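Local coordinates for probable adhesion protein (Pseudomonas aeruginosa PAO1, PDB 6R3Z) that binds divalent metal ions such as ferrous iron, manganese and nickel, and is probably the solute-binding component of an iron transport system, at residues Thr12-Tyr16 against Ile251-Asp255; Asn109-Ser115 against His177-Leu183; Ile116-Ile120 against Leu152-Arg156; Ser247-Ile251 against Glu264-Asn268. All coordinates share one frame; numbering follows the deposited sequence. Where two conformers were deposited one is given.

Interaction 1 of 4, residues Thr12-Tyr16 against Ile251-Asp255; sequences TLHPY and ISYGD
His14 and Pro15, at the start of helix 14-24 in the first lobe of this two-lobed fold of the solute-binding protein 9 family, meet the loop 251-255 that leads out of the second lobe's edge strand 244-248. His14 reaches furthest across. Its CB lies against the carbonyl of Ile251, 3.2 Å from Ile251 O. With chi1 at -68°, CG stands beside the backbone N and the imidazole extends toward the loop. ND1 passes near Ser252 CA, and CE1 comes to 3.3 Å from Ser252 O. On the other flank CD2 lies 3.6 Å from Asp255 O, which sits at the edge of the ring, near its plane. At the tip, NE2 donates to Gly254 O over 2.7 Å; the oxygen lies nearly in the imidazole plane, whereas the nitrogen stands 41° out of the carbonyl plane. Tyr253 N lies over one face of the ring, toward its rim, and the Tyr256 ring stacks on the imidazole. Ser252, whose OG is hydrogen-bonded to Asp228, comes two residues after the metal ligand His250, which places this lobe-to-lobe junction beside the nickel site. Next to His14 in the helix, Pro15 packs obliquely across Ile251, its CG 4.1 Å from Ile251 CB.

Interaction 2 of 4, residues Asn109-Ser115 against His177-Leu183; sequences NPHTFLS and HGAYDYL. With NI (nickel (II) ion), chain B.
The backbone of 109-115 folds through a type I turn from His111 to Leu114 and lies against 177-183, the loop that leads into helix 181-185, with His111 CA 5.4 Å from Ala179 CA. Asn109 organises one end. Its side chain leaves with CG anti to the backbone N (chi1 -167°), which brings OD1 back over its own chain as an Asx turn. OD1 accepts from both His111 N and, at 2.7 Å, His111 ND1; the second bond lies in the imidazole plane and fixes the rotation of the ring. The amide's other end, ND2, donates to Gly178 O at 2.8 Å, tilted from the carbonyl plane. Asn109 is thus a second-shell residue that ties a metal ligand to the opposite lobe. Ala179 CA sits over the centre of one imidazole face in a CH-pi contact, 3.6 Å from the His111 centroid. Here the two lobes of the solute-binding protein close on the metal: His111 NE2 and His177 NE2 each bind nickel at 2.2 Å, their ring planes 82° apart, and His41, His66, His199 and His250 complete six-histidine coordination. Away from the ion, Tyr182 slides along Asn109 and donates its hydroxyl to Asn109 O at 2.6 Å, in the carbonyl plane and on a lone pair. Thr112 CA lies over the phenol face, offset toward the rim. Leu114 CD1 touches both Ala179 CB and Tyr180 CE1. Ser115 OG, at the N-cap of helix 116-133, accepts from Ala118 N, and a water joins it to Tyr182 O.

Interaction 3 of 4, residues Ile116-Ile120 against Leu152-Arg156; sequences ISASI and LRALR
The first torsion of Ile116 (chi1 -67°) sets CG1 beside the backbone N and places CG2 on the backbone of Leu152, 3.6 Å from Leu152 O; a further bend at chi2, -63°, turns CD1 toward Leu155, where it ends 4.0 Å from Leu155 CD2. Ile120, one helical turn on, has nearly the same first torsion but an extended second one, which carries its CD1 toward the stem of Arg153. Leu152 packs against both isoleucines, through CB on Ile116 and CD1 on Ile120. It slides past Ile120 in the opposite direction, and its CD1 touches both Ile120 CG1 and Ser119 CB, each at 4.1 Å. The segments belong to helices 116-133 and 138-160, an antiparallel pair whose local axes run 10.3 Å apart and at 177° to one another. The long helix 138-160, which leads into the second lobe, is consistent with the linker helix characteristic of this family, and 116-133 packs along it. The interface is almost wholly aliphatic. Arg156 keeps its chain extended from CG to NE, laying CD 4.1 Å from Ile116 CB, while its NH2 is bonded to Glu186 O. Arg153 contributes its aliphatic stem at the solvent side. Helix 260-277 closes another side: Tyr261 touches Leu152, and its hydroxyl, like that of Tyr19, is hydrogen-bonded to Ser119 OG.

Interaction 4 of 4, residues Ser247-Ile251 against Glu264-Asn268; sequences SLSHI and EMARN. With NI (nickel (II) ion), chain B.
Ser249 is gripped through its backbone and its side chain by two residues of helix 260-277, and this is the tight part of the contact. The carboxamide of Asn268 pairs with the serine backbone in two nearly straight bonds: Ser249 N donates to Asn268 OD1 and Asn268 ND2 to Ser249 O, both at 2.9 Å. Each runs in the plane of the accepting carbonyl, on a lone pair, so the amide is held flat and its orientation is fixed by the complementary donor and acceptor. A helical turn earlier, Glu264 OE1 takes the Ser249 hydroxyl at 2.7 Å, met from above the carboxylate plane. The serine oxygen stands anti to its own backbone N (chi1 178°) and also accepts from Ile251 N, closing an ST turn. These bonds anchor the end of strand 244-248, an edge strand of the second lobe's parallel sheet, to the C-terminal helix. The turn carries His250, whose CB leaves away from the helix and whose NE2 binds nickel at 2.2 Å; the bonds thus fix the backbone on both sides of a metal ligand, consistent with positioning it. Packing continues where Ile251 CD1 meets Met265 CG at 3.6 Å, the two side chains crossing at about a right angle. The stem of Glu264 slides past Ile251, its CB 3.8 Å from Ile251 CG1, and Leu248 CD2 rests 3.7 Å from Asn268 O. The looser, outer side is marked by the other carboxylate oxygen of the partly exposed Glu264, OE2, which turns to a salt bridge with Lys260.

Interactions 2 and 4 are buried and share the nickel ion, bringing three of its six histidine ligands from separate loops; both rely on carboxamides that position those loops, Asn109 in one and Asn268 in the other. Interaction 1 is partly buried and joins the lobes with a single histidine-to-carbonyl bond, sharing Ile251 with interaction 4. Interaction 3, also partly buried and about 17 Å from interaction 1 between centres, is purely helix packing, aliphatic with arginine stems on the solvent side. It continues the chain from interaction 2, since 116-120 follows 109-115 directly, and meets interaction 4 where Leu155 and Ile116 touch Met265. Polar chemistry thus gathers near the metal, apolar packing farther away.

Interaction 1 of 4, residues Thr12-Tyr16 against Ile251-Asp255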
# COMPACT_ATOMS: atom_id res chain seq x y z
N THR A 12 -8.84 -7.34 -1.37
CA THR A 12 -9.00 -6.85 0.00
C THR A 12 -8.73 -5.36 0.19
O THR A 12 -9.37 -4.74 1.05
CB THR A 12 -8.12 -7.69 0.96
OG1 THR A 12 -6.75 -7.41 0.67
CG2 THR A 12 -8.38 -9.20 0.86
N LEU A 13 -7.70 -4.83 -0.47
CA LEU A 13 -7.28 -3.44 -0.36
C LEU A 13 -7.28 -2.79 -1.75
O LEU A 13 -7.09 -3.48 -2.75
CB LEU A 13 -5.87 -3.34 0.26
CG LEU A 13 -5.63 -4.12 1.58
CD1 LEU A 13 -4.16 -4.24 1.89
CD2 LEU A 13 -6.37 -3.46 2.77
N HIS A 14 -7.48 -1.46 -1.79
CA HIS A 14 -7.54 -0.68 -3.03
C HIS A 14 -6.42 -1.01 -4.04
O HIS A 14 -6.75 -1.24 -5.20
CB HIS A 14 -7.58 0.83 -2.77
CG HIS A 14 -8.85 1.28 -2.13
ND1 HIS A 14 -9.10 1.05 -0.78
CD2 HIS A 14 -9.88 1.97 -2.65
CE1 HIS A 14 -10.27 1.61 -0.53
NE2 HIS A 14 -10.79 2.15 -1.63
N PRO A 15 -5.12 -1.07 -3.63
CA PRO A 15 -4.06 -1.37 -4.61
C PRO A 15 -4.29 -2.70 -5.32
O PRO A 15 -4.05 -2.76 -6.52
CB PRO A 15 -2.78 -1.38 -3.77
CG PRO A 15 -3.09 -0.43 -2.64
CD PRO A 15 -4.52 -0.81 -2.30
N TYR A 16 -4.81 -3.72 -4.59
CA TYR A 16 -5.07 -5.04 -5.19
C TYR A 16 -6.22 -4.99 -6.19
O TYR A 16 -6.13 -5.67 -7.21
CB TYR A 16 -5.24 -6.14 -4.14
CG TYR A 16 -3.97 -6.29 -3.32
CD1 TYR A 16 -2.92 -7.08 -3.78
CD2 TYR A 16 -3.77 -5.54 -2.17
CE1 TYR A 16 -1.70 -7.15 -3.08
CE2 TYR A 16 -2.56 -5.59 -1.47
CZ TYR A 16 -1.53 -6.39 -1.93
OH TYR A 16 -0.34 -6.42 -1.23
N ILE A 251 -3.32 4.85 -0.20
CA ILE A 251 -4.16 4.32 -1.31
C ILE A 251 -5.26 3.42 -0.66
O ILE A 251 -5.36 2.21 -0.93
CB ILE A 251 -3.32 3.64 -2.43
CG1 ILE A 251 -2.05 4.52 -2.77
CG2 ILE A 251 -4.22 3.38 -3.69
CD1 ILE A 251 -1.06 3.96 -3.82
N SER A 252 -6.01 4.01 0.29
CA SER A 252 -7.00 3.26 1.07
C SER A 252 -8.32 4.00 1.23
O SER A 252 -9.19 3.48 1.93
CB SER A 252 -6.42 2.98 2.45
OG SER A 252 -6.36 4.19 3.20
N TYR A 253 -8.47 5.19 0.62
CA TYR A 253 -9.68 6.00 0.79
C TYR A 253 -10.55 6.09 -0.46
O TYR A 253 -10.03 6.35 -1.53
CB TYR A 253 -9.25 7.43 1.20
CG TYR A 253 -10.40 8.31 1.64
CD1 TYR A 253 -10.88 8.26 2.95
CD2 TYR A 253 -11.03 9.17 0.74
CE1 TYR A 253 -11.95 9.05 3.35
CE2 TYR A 253 -12.12 9.96 1.14
CZ TYR A 253 -12.57 9.89 2.44
OH TYR A 253 -13.62 10.69 2.86
N GLY A 254 -11.87 5.99 -0.31
CA GLY A 254 -12.78 6.22 -1.43
C GLY A 254 -13.06 5.03 -2.32
O GLY A 254 -12.85 3.90 -1.89
N ASP A 255 -13.61 5.29 -3.52
CA ASP A 255 -13.99 4.25 -4.49
C ASP A 255 -12.83 3.39 -4.99
O ASP A 255 -11.70 3.86 -5.10
CB ASP A 255 -14.70 4.86 -5.72
CG ASP A 255 -15.98 5.66 -5.47
OD1 ASP A 255 -16.55 5.56 -4.36
OD2 ASP A 255 -16.40 6.39 -6.39

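Interaction 2 of 4, residues Asn109-Ser115 against His177-Leu183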
# COMPACT_ATOMS: atom_id res chain seq x y z
N ASN A 109 7.18 -5.43 7.71
CA ASN A 109 6.34 -4.34 7.24
C ASN A 109 5.39 -4.88 6.13
O ASN A 109 5.85 -5.33 5.09
CB ASN A 109 7.18 -3.16 6.73
CG ASN A 109 6.34 -1.90 6.53
OD1 ASN A 109 5.20 -1.95 6.02
ND2 ASN A 109 6.89 -0.74 6.89
N PRO A 110 4.07 -4.82 6.34
CA PRO A 110 3.15 -5.39 5.33
C PRO A 110 2.79 -4.49 4.15
O PRO A 110 2.02 -4.92 3.29
CB PRO A 110 1.91 -5.73 6.17
CG PRO A 110 1.88 -4.65 7.22
CD PRO A 110 3.33 -4.32 7.52
N HIS A 111 3.29 -3.23 4.12
CA HIS A 111 2.96 -2.24 3.07
C HIS A 111 3.75 -2.39 1.77
O HIS A 111 4.21 -1.40 1.19
CB HIS A 111 3.09 -0.81 3.63
CG HIS A 111 2.24 -0.55 4.82
ND1 HIS A 111 2.70 -0.81 6.10
CD2 HIS A 111 0.98 -0.04 4.89
CE1 HIS A 111 1.71 -0.46 6.91
NE2 HIS A 111 0.65 -0.00 6.23
N THR A 112 3.92 -3.65 1.30
CA THR A 112 4.67 -3.97 0.07
C THR A 112 4.05 -3.30 -1.16
O THR A 112 4.77 -2.96 -2.12
CB THR A 112 4.73 -5.49 -0.13
OG1 THR A 112 3.39 -5.97 -0.31
CG2 THR A 112 5.43 -6.22 1.04
N PHE A 113 2.70 -3.07 -1.13
CA PHE A 113 1.99 -2.41 -2.24
C PHE A 113 2.42 -0.95 -2.44
O PHE A 113 2.16 -0.39 -3.49
CB PHE A 113 0.46 -2.52 -2.08
CG PHE A 113 -0.03 -2.20 -0.69
CD1 PHE A 113 -0.38 -0.90 -0.34
CD2 PHE A 113 -0.15 -3.21 0.27
CE1 PHE A 113 -0.85 -0.61 0.95
CE2 PHE A 113 -0.61 -2.91 1.57
CZ PHE A 113 -0.94 -1.61 1.90
N LEU A 114 3.08 -0.33 -1.45
CA LEU A 114 3.55 1.04 -1.62
C LEU A 114 5.01 1.07 -2.08
O LEU A 114 5.86 1.71 -1.48
CB LEU A 114 3.28 1.93 -0.39
CG LEU A 114 1.80 2.04 0.02
CD1 LEU A 114 1.65 2.65 1.39
CD2 LEU A 114 0.98 2.80 -1.01
N SER A 115 5.30 0.30 -3.12
CA SER A 115 6.62 0.17 -3.74
C SER A 115 6.34 -0.17 -5.18
O SER A 115 5.52 -1.05 -5.45
CB SER A 115 7.42 -0.97 -3.12
OG SER A 115 8.47 -1.41 -3.97
N HIS A 177 2.37 6.99 9.94
CA HIS A 177 2.02 5.58 9.71
C HIS A 177 3.25 4.87 9.16
O HIS A 177 3.99 5.47 8.38
CB HIS A 177 0.83 5.49 8.73
CG HIS A 177 0.14 4.16 8.68
ND1 HIS A 177 -0.88 3.85 9.58
CD2 HIS A 177 0.26 3.15 7.79
CE1 HIS A 177 -1.32 2.65 9.21
NE2 HIS A 177 -0.69 2.21 8.12
N GLY A 178 3.49 3.62 9.57
CA GLY A 178 4.67 2.87 9.10
C GLY A 178 4.50 2.28 7.70
O GLY A 178 4.85 1.12 7.47
N ALA A 179 3.95 3.06 6.76
CA ALA A 179 3.59 2.60 5.42
C ALA A 179 4.62 2.82 4.32
O ALA A 179 4.42 2.29 3.22
CB ALA A 179 2.29 3.29 5.00
N TYR A 180 5.65 3.67 4.55
CA TYR A 180 6.49 4.16 3.46
C TYR A 180 7.94 3.68 3.41
O TYR A 180 8.73 4.20 2.61
CB TYR A 180 6.43 5.70 3.48
CG TYR A 180 4.99 6.17 3.43
CD1 TYR A 180 4.20 5.95 2.30
CD2 TYR A 180 4.35 6.63 4.58
CE1 TYR A 180 2.86 6.30 2.28
CE2 TYR A 180 3.00 6.98 4.57
CZ TYR A 180 2.25 6.78 3.43
OH TYR A 180 0.91 7.11 3.39
N ASP A 181 8.29 2.66 4.20
CA ASP A 181 9.66 2.14 4.16
C ASP A 181 10.00 1.59 2.76
O ASP A 181 11.08 1.91 2.25
CB ASP A 181 9.86 1.11 5.28
CG ASP A 181 9.57 1.72 6.64
OD1 ASP A 181 8.37 1.85 7.00
OD2 ASP A 181 10.54 2.11 7.34
N TYR A 182 9.07 0.84 2.10
CA TYR A 182 9.34 0.31 0.75
C TYR A 182 9.38 1.45 -0.28
O TYR A 182 10.20 1.42 -1.19
CB TYR A 182 8.27 -0.69 0.30
CG TYR A 182 8.18 -1.93 1.16
CD1 TYR A 182 9.05 -3.00 0.96
CD2 TYR A 182 7.25 -2.02 2.19
CE1 TYR A 182 8.99 -4.13 1.77
CE2 TYR A 182 7.18 -3.15 3.00
CZ TYR A 182 8.06 -4.20 2.79
OH TYR A 182 8.01 -5.33 3.57
N LEU A 183 8.49 2.44 -0.12
CA LEU A 183 8.45 3.60 -1.02
C LEU A 183 9.76 4.38 -0.96
O LEU A 183 10.34 4.69 -2.00
CB LEU A 183 7.27 4.51 -0.67
CG LEU A 183 6.93 5.58 -1.72
CD1 LEU A 183 5.45 5.81 -1.81
CD2 LEU A 183 7.64 6.87 -1.40
NI NI B . -1.35 0.42 7.06
O HOH W 1 10.81 -1.00 -2.71

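Interaction 3 of 4, residues Ile116-Ile120 against Leu152-Arg156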
# COMPACT_ATOMS: atom_id res chain seq x y z
N ILE A 116 7.04 0.50 -6.11
CA ILE A 116 6.85 0.21 -7.53
C ILE A 116 7.41 -1.19 -7.84
O ILE A 116 6.73 -1.98 -8.50
CB ILE A 116 7.47 1.33 -8.42
CG1 ILE A 116 6.71 2.69 -8.26
CG2 ILE A 116 7.54 0.89 -9.92
CD1 ILE A 116 5.23 2.70 -8.68
N SER A 117 8.66 -1.48 -7.40
CA SER A 117 9.29 -2.79 -7.65
C SER A 117 8.50 -3.95 -7.03
O SER A 117 8.27 -4.95 -7.71
CB SER A 117 10.74 -2.80 -7.17
OG SER A 117 10.81 -2.53 -5.79
N ALA A 118 8.03 -3.81 -5.76
CA ALA A 118 7.25 -4.88 -5.12
C ALA A 118 5.86 -5.01 -5.81
O ALA A 118 5.36 -6.13 -5.92
CB ALA A 118 7.09 -4.64 -3.62
N SER A 119 5.24 -3.90 -6.27
CA SER A 119 3.95 -3.94 -6.98
C SER A 119 4.10 -4.74 -8.28
O SER A 119 3.25 -5.58 -8.58
CB SER A 119 3.45 -2.54 -7.31
OG SER A 119 2.93 -1.93 -6.14
N ILE A 120 5.20 -4.53 -9.03
CA ILE A 120 5.46 -5.26 -10.27
C ILE A 120 5.53 -6.77 -9.96
O ILE A 120 4.90 -7.58 -10.66
CB ILE A 120 6.71 -4.71 -10.99
CG1 ILE A 120 6.42 -3.27 -11.53
CG2 ILE A 120 7.18 -5.67 -12.10
CD1 ILE A 120 7.64 -2.44 -11.97
N LEU A 152 3.97 1.26 -14.69
CA LEU A 152 4.49 1.53 -13.33
C LEU A 152 5.95 2.01 -13.38
O LEU A 152 6.30 2.95 -12.66
CB LEU A 152 4.30 0.34 -12.37
CG LEU A 152 2.83 -0.14 -12.13
CD1 LEU A 152 2.78 -1.36 -11.21
CD2 LEU A 152 1.93 1.01 -11.63
N ARG A 153 6.79 1.39 -14.23
CA ARG A 153 8.19 1.80 -14.40
C ARG A 153 8.25 3.24 -14.95
O ARG A 153 9.06 4.04 -14.48
CB ARG A 153 8.94 0.83 -15.32
CG ARG A 153 9.28 -0.50 -14.67
CD ARG A 153 10.27 -1.31 -15.50
NE ARG A 153 9.70 -1.72 -16.79
CZ ARG A 153 9.04 -2.86 -17.00
NH1 ARG A 153 8.56 -3.13 -18.20
NH2 ARG A 153 8.87 -3.73 -16.02
N ALA A 154 7.36 3.56 -15.90
CA ALA A 154 7.28 4.89 -16.54
C ALA A 154 6.88 5.97 -15.53
O ALA A 154 7.45 7.05 -15.53
CB ALA A 154 6.33 4.86 -17.73
N LEU A 155 5.91 5.65 -14.65
CA LEU A 155 5.43 6.50 -13.57
C LEU A 155 6.64 6.85 -12.67
O LEU A 155 6.82 8.01 -12.30
CB LEU A 155 4.42 5.64 -12.79
CG LEU A 155 3.60 6.21 -11.69
CD1 LEU A 155 2.38 5.34 -11.50
CD2 LEU A 155 4.38 6.24 -10.37
N ARG A 156 7.46 5.83 -12.33
CA ARG A 156 8.61 6.01 -11.45
C ARG A 156 9.68 6.86 -12.15
O ARG A 156 10.20 7.81 -11.56
CB ARG A 156 9.16 4.65 -11.00
CG ARG A 156 10.34 4.79 -10.04
CD ARG A 156 10.82 3.46 -9.52
NE ARG A 156 11.98 3.64 -8.64
CZ ARG A 156 13.24 3.66 -9.06
NH1 ARG A 156 13.53 3.49 -10.35
NH2 ARG A 156 14.23 3.83 -8.19

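Interaction 4 of 4, residues Ser247-Ile251 against Glu264-Asn268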
# COMPACT_ATOMS: atom_id res chain seq x y z
N SER A 247 2.39 15.21 3.06
CA SER A 247 1.41 14.16 3.26
C SER A 247 1.41 13.19 2.09
O SER A 247 1.63 13.58 0.93
CB SER A 247 0.02 14.75 3.49
OG SER A 247 -0.00 15.56 4.66
N LEU A 248 1.21 11.91 2.42
CA LEU A 248 1.19 10.79 1.49
C LEU A 248 -0.09 9.98 1.60
O LEU A 248 -0.78 10.02 2.63
CB LEU A 248 2.42 9.88 1.72
CG LEU A 248 3.82 10.50 1.57
CD1 LEU A 248 4.88 9.50 1.97
CD2 LEU A 248 4.08 11.01 0.12
N SER A 249 -0.38 9.24 0.53
CA SER A 249 -1.54 8.39 0.44
C SER A 249 -1.18 6.92 0.69
O SER A 249 -0.29 6.38 0.03
CB SER A 249 -2.22 8.53 -0.92
OG SER A 249 -3.33 7.65 -1.00
N HIS A 250 -1.95 6.26 1.56
CA HIS A 250 -1.84 4.82 1.84
C HIS A 250 -2.65 4.08 0.71
O HIS A 250 -2.71 2.85 0.70
CB HIS A 250 -2.52 4.56 3.20
CG HIS A 250 -2.26 3.22 3.84
ND1 HIS A 250 -2.75 2.03 3.30
CD2 HIS A 250 -1.73 2.95 5.06
CE1 HIS A 250 -2.45 1.08 4.19
NE2 HIS A 250 -1.82 1.59 5.25
N ILE A 251 -3.32 4.85 -0.20
CA ILE A 251 -4.16 4.32 -1.31
C ILE A 251 -5.26 3.42 -0.66
O ILE A 251 -5.36 2.21 -0.93
CB ILE A 251 -3.32 3.64 -2.43
CG1 ILE A 251 -2.05 4.52 -2.77
CG2 ILE A 251 -4.22 3.38 -3.69
CD1 ILE A 251 -1.06 3.96 -3.82
N GLU A 264 -2.40 7.71 -7.50
CA GLU A 264 -1.93 8.04 -6.14
C GLU A 264 -0.46 7.74 -5.94
O GLU A 264 0.20 8.50 -5.21
CB GLU A 264 -2.82 7.40 -5.09
CG GLU A 264 -4.26 7.85 -5.32
CD GLU A 264 -5.27 7.63 -4.23
OE1 GLU A 264 -4.89 7.09 -3.16
OE2 GLU A 264 -6.45 7.99 -4.45
N MET A 265 0.10 6.69 -6.60
CA MET A 265 1.54 6.45 -6.48
C MET A 265 2.32 7.56 -7.18
O MET A 265 3.36 7.97 -6.66
CB MET A 265 1.96 5.10 -7.05
CG MET A 265 1.79 3.98 -6.08
SD MET A 265 2.68 4.10 -4.47
CE MET A 265 4.37 3.89 -4.97
N ALA A 266 1.82 8.07 -8.33
CA ALA A 266 2.49 9.17 -9.04
C ALA A 266 2.55 10.40 -8.08
O ALA A 266 3.62 10.97 -7.89
CB ALA A 266 1.74 9.52 -10.32
N ARG A 267 1.43 10.70 -7.39
CA ARG A 267 1.38 11.80 -6.43
C ARG A 267 2.30 11.56 -5.23
O ARG A 267 2.97 12.51 -4.78
CB ARG A 267 -0.07 12.13 -6.03
CG ARG A 267 -0.82 12.76 -7.21
CD ARG A 267 -1.94 13.68 -6.76
NE ARG A 267 -3.08 12.93 -6.23
CZ ARG A 267 -4.11 12.53 -6.97
NH1 ARG A 267 -4.14 12.78 -8.27
NH2 ARG A 267 -5.11 11.87 -6.40
N ASN A 268 2.39 10.30 -4.75
CA ASN A 268 3.27 9.92 -3.64
C ASN A 268 4.74 10.18 -4.02
O ASN A 268 5.45 10.88 -3.30
CB ASN A 268 3.08 8.45 -3.29
CG ASN A 268 1.92 8.24 -2.34
OD1 ASN A 268 1.34 9.20 -1.81
ND2 ASN A 268 1.56 6.98 -2.10
NI NI B . -1.35 0.42 7.06